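PDB 6DNT: NAD-dependent epimerase/dehydratase from Methanobrevibacter ruminantium, which probably interconverts UDP-N-acetylglucosamine and UDP-N-acetylgalactosamine by NAD-dependent 4-epimerisation, and also binds the bacterial cell-wall intermediate UDP-N-acetylmuramic acid. Local coordinates for residues L136-K141 against K189-S194. Sequence-based numbering, arbitrary orientation.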
ATOM      1  N   LEU A 136     -10.975 -10.116   3.161  1.00 11.11           N
ATOM      2  CA  LEU A 136     -12.325  -9.713   2.837  1.00 10.95           C
ATOM      3  C   LEU A 136     -12.498  -9.465   1.338  1.00 10.84           C
ATOM      4  O   LEU A 136     -13.471  -9.926   0.722  1.00 11.26           O
ATOM      5  CB  LEU A 136     -12.738  -8.475   3.653  1.00 11.21           C
ATOM      6  CG  LEU A 136     -14.140  -7.908   3.423  1.00 11.73           C
ATOM      7  CD1 LEU A 136     -15.207  -8.847   3.960  1.00 11.95           C
ATOM      8  CD2 LEU A 136     -14.231  -6.516   4.055  1.00 11.81           C
ATOM      9  N   PHE A 137     -11.545  -8.750   0.742  1.00 10.55           N
ATOM     10  CA  PHE A 137     -11.635  -8.408  -0.671  1.00 10.71           C
ATOM     11  C   PHE A 137     -11.564  -9.666  -1.552  1.00 11.10           C
ATOM     12  O   PHE A 137     -12.223  -9.720  -2.603  1.00 11.47           O
ATOM     13  CB  PHE A 137     -10.549  -7.415  -1.092  1.00 10.73           C
ATOM     14  CG  PHE A 137     -10.550  -6.099  -0.333  1.00 10.98           C
ATOM     15  CD1 PHE A 137     -11.666  -5.628   0.357  1.00 11.19           C
ATOM     16  CD2 PHE A 137      -9.390  -5.319  -0.331  1.00 10.91           C
ATOM     17  CE1 PHE A 137     -11.601  -4.418   1.040  1.00 11.35           C
ATOM     18  CE2 PHE A 137      -9.339  -4.108   0.329  1.00 11.64           C
ATOM     19  CZ  PHE A 137     -10.446  -3.658   1.011  1.00 11.17           C
ATOM     20  N   ILE A 138     -10.788 -10.664  -1.125  1.00 11.02           N
ATOM     21  CA  ILE A 138     -10.727 -11.952  -1.843  1.00 11.68           C
ATOM     22  C   ILE A 138     -12.097 -12.634  -1.806  1.00 12.18           C
ATOM     23  O   ILE A 138     -12.621 -13.072  -2.832  1.00 12.64           O
ATOM     24  CB  ILE A 138      -9.627 -12.867  -1.262  1.00 11.74           C
ATOM     25  CG1 ILE A 138      -8.236 -12.289  -1.583  1.00 11.58           C
ATOM     26  CG2 ILE A 138      -9.757 -14.285  -1.816  1.00 12.09           C
ATOM     27  CD1 ILE A 138      -7.114 -12.871  -0.735  1.00 11.96           C
ATOM     28  N   ALA A 139     -12.694 -12.686  -0.622  1.00 12.58           N
ATOM     29  CA  ALA A 139     -14.046 -13.224  -0.498  1.00 13.09           C
ATOM     30  C   ALA A 139     -15.076 -12.404  -1.281  1.00 13.27           C
ATOM     31  O   ALA A 139     -16.041 -12.975  -1.779  1.00 14.02           O
ATOM     32  CB  ALA A 139     -14.442 -13.331   0.962  1.00 13.24           C
ATOM     33  N   CYS A 140     -14.896 -11.080  -1.388  1.00 12.93           N
ATOM     34  CA  CYS A 140     -15.797 -10.248  -2.189  1.00 13.49           C
ATOM     35  C   CYS A 140     -15.752 -10.654  -3.659  1.00 13.99           C
ATOM     36  O   CYS A 140     -16.803 -10.876  -4.278  1.00 14.60           O
ATOM     37  CB  CYS A 140     -15.462  -8.762  -2.087  1.00 13.86           C
ATOM     38  SG  CYS A 140     -15.861  -7.999  -0.493  1.00 14.87           S
ATOM     39  N   LYS A 141     -14.546 -10.747  -4.218  1.00 14.10           N
ATOM     40  CA  LYS A 141     -14.436 -11.050  -5.645  1.00 14.72           C
ATOM     41  C   LYS A 141     -14.844 -12.495  -5.935  1.00 15.83           C
ATOM     42  O   LYS A 141     -15.476 -12.750  -6.968  1.00 16.70           O
ATOM     43  CB  LYS A 141     -13.069 -10.652  -6.240  1.00 14.77           C
ATOM     44  CG  LYS A 141     -11.849 -11.418  -5.766  1.00 14.96           C
ATOM     45  CD  LYS A 141     -11.589 -12.675  -6.575  1.00 15.86           C
ATOM     46  CE  LYS A 141     -10.282 -13.335  -6.154  1.00 16.38           C
ATOM     47  NZ  LYS A 141     -10.068 -14.642  -6.836  1.00 17.67           N
ATOM     48  N   LYS A 189      -7.966  -1.024  -6.164  1.00 10.91           N
ATOM     49  CA  LYS A 189      -7.669  -0.708  -7.567  1.00 12.06           C
ATOM     50  C   LYS A 189      -7.203  -1.974  -8.302  1.00 11.91           C
ATOM     51  O   LYS A 189      -7.728  -2.309  -9.381  1.00 11.94           O
ATOM     52  CB  LYS A 189      -6.641   0.431  -7.656  1.00 13.39           C
ATOM     53  CG  LYS A 189      -6.085   0.704  -9.047  1.00 14.80           C
ATOM     54  CD  LYS A 189      -7.168   1.032 -10.066  1.00 16.48           C
ATOM     55  CE  LYS A 189      -6.539   1.281 -11.434  1.00 18.13           C
ATOM     56  NZ  LYS A 189      -7.563   1.772 -12.388  0.80 19.26           N
ATOM     57  N   SER A 190      -6.270  -2.709  -7.710  1.00 10.87           N
ATOM     58  CA  SER A 190      -5.743  -3.901  -8.357  1.00 11.11           C
ATOM     59  C   SER A 190      -6.796  -5.000  -8.508  1.00 10.63           C
ATOM     60  O   SER A 190      -6.755  -5.771  -9.476  1.00 11.24           O
ATOM     61  CB  SER A 190      -4.509  -4.432  -7.628  1.00 10.83           C
ATOM     62  OG  SER A 190      -4.818  -5.153  -6.447  1.00 11.17           O
ATOM     63  N   PHE A 191      -7.716  -5.092  -7.555  1.00 10.29           N
ATOM     64  CA  PHE A 191      -8.800  -6.084  -7.627  1.00 10.44           C
ATOM     65  C   PHE A 191      -9.843  -5.701  -8.684  1.00 11.11           C
ATOM     66  O   PHE A 191     -10.438  -6.585  -9.301  1.00 11.76           O
ATOM     67  CB  PHE A 191      -9.437  -6.307  -6.250  1.00 10.08           C
ATOM     68  CG  PHE A 191      -8.748  -7.352  -5.416  1.00  9.96           C
ATOM     69  CD1 PHE A 191      -7.369  -7.362  -5.276  1.00  9.74           C
ATOM     70  CD2 PHE A 191      -9.487  -8.331  -4.761  1.00  9.74           C
ATOM     71  CE1 PHE A 191      -6.739  -8.332  -4.505  1.00  9.78           C
ATOM     72  CE2 PHE A 191      -8.861  -9.310  -4.004  1.00 10.13           C
ATOM     73  CZ  PHE A 191      -7.481  -9.303  -3.870  1.00 10.06           C
ATOM     74  N   HIS A 192     -10.057  -4.400  -8.887  1.00 11.79           N
ATOM     75  CA  HIS A 192     -10.907  -3.940  -9.980  1.00 13.25           C
ATOM     76  C   HIS A 192     -10.303  -4.356 -11.319  1.00 13.54           C
ATOM     77  O   HIS A 192     -10.987  -4.929 -12.171  1.00 13.54           O
ATOM     78  CB  HIS A 192     -11.132  -2.436  -9.908  1.00 14.48           C
ATOM     79  CG  HIS A 192     -11.993  -1.917 -11.015  1.00 16.27           C
ATOM     80  ND1 HIS A 192     -13.362  -2.049 -11.015  1.00 18.05           N
ATOM     81  CD2 HIS A 192     -11.675  -1.275 -12.160  1.00 17.30           C
ATOM     82  CE1 HIS A 192     -13.854  -1.515 -12.119  1.00 17.67           C
ATOM     83  NE2 HIS A 192     -12.851  -1.036 -12.830  1.00 18.44           N
ATOM     84  N   GLU A 193      -9.006  -4.129 -11.480  1.00 13.82           N
ATOM     85  CA  GLU A 193      -8.336  -4.470 -12.738  1.00 14.98           C
ATOM     86  C   GLU A 193      -8.227  -5.975 -12.939  1.00 14.68           C
ATOM     87  O   GLU A 193      -8.435  -6.452 -14.059  1.00 15.76           O
ATOM     88  CB  GLU A 193      -6.950  -3.823 -12.835  1.00 16.52           C
ATOM     89  CG  GLU A 193      -6.940  -2.301 -12.759  1.00 18.66           C
ATOM     90  CD  GLU A 193      -7.881  -1.627 -13.748  1.00 20.94           C
ATOM     91  OE1 GLU A 193      -7.967  -2.089 -14.895  1.00 22.58           O
ATOM     92  OE2 GLU A 193      -8.539  -0.630 -13.379  1.00 24.54           O
ATOM     93  N   SER A 194      -7.927  -6.722 -11.876  1.00 13.33           N
ATOM     94  CA  SER A 194      -7.616  -8.158 -12.006  1.00 13.31           C
ATOM     95  C   SER A 194      -8.858  -9.036 -12.049  1.00 13.69           C
ATOM     96  O   SER A 194      -8.846 -10.096 -12.710  1.00 14.88           O
ATOM     97  CB  SER A 194      -6.728  -8.638 -10.853  1.00 13.00           C
ATOM     98  OG  SER A 194      -5.438  -8.084 -10.930  1.00 12.99           O
TER
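Phe191 reaches from helix segment 189-194 to the backbone of segment 136-141, bridging two helices that run nearly parallel, their axes 11.3 Å apart and inclined at 24°. Lys141 and Phe191 face each other most closely along the backbone, with 7.8 Å between their CA atoms. At this spacing a long, flat side chain suits the gap. One side of the Phe191 ring, from CD2 through CE2 to CZ, lies against one turn of the other helix: Phe137 O sits near the ring plane, 3.7 Å from Phe191 CE2, while Phe137 CB packs 3.9 Å from the same carbon. Ile138 slants across Phe191, its CG1 lying 3.8 Å from Phe191 CZ. Lys141 crosses Phe191 at about a right angle, CG 4.0 Å from Phe191 CD2; its long aliphatic chain can pack here while the charge serves elsewhere. Here chi1 of 67° puts CG between the backbone N and the carbonyl carbon, and a bend at chi2 carries the ammonium group onward to a cation-pi contact with Tyr195, whose ring also meets that of Phe191 edge-to-face. Both helices belong to the Rossmann-type nucleotide-binding domain of this epimerase family, helix 122-142 preceding strand 147-153 and helix 176-195 preceding strand 199-208, two parallel neighbours in the sheet. With an alanine at Phe191, Phe137 CB, Ile138 CG1 and Lys141 CG would probably lose the ring they share, leaving a gap between the helices. Phe137 turns its own ring away from segment 189-194 onto Val148 of the sheet, whereas Ile138 also packs on Pro122 of the second subunit.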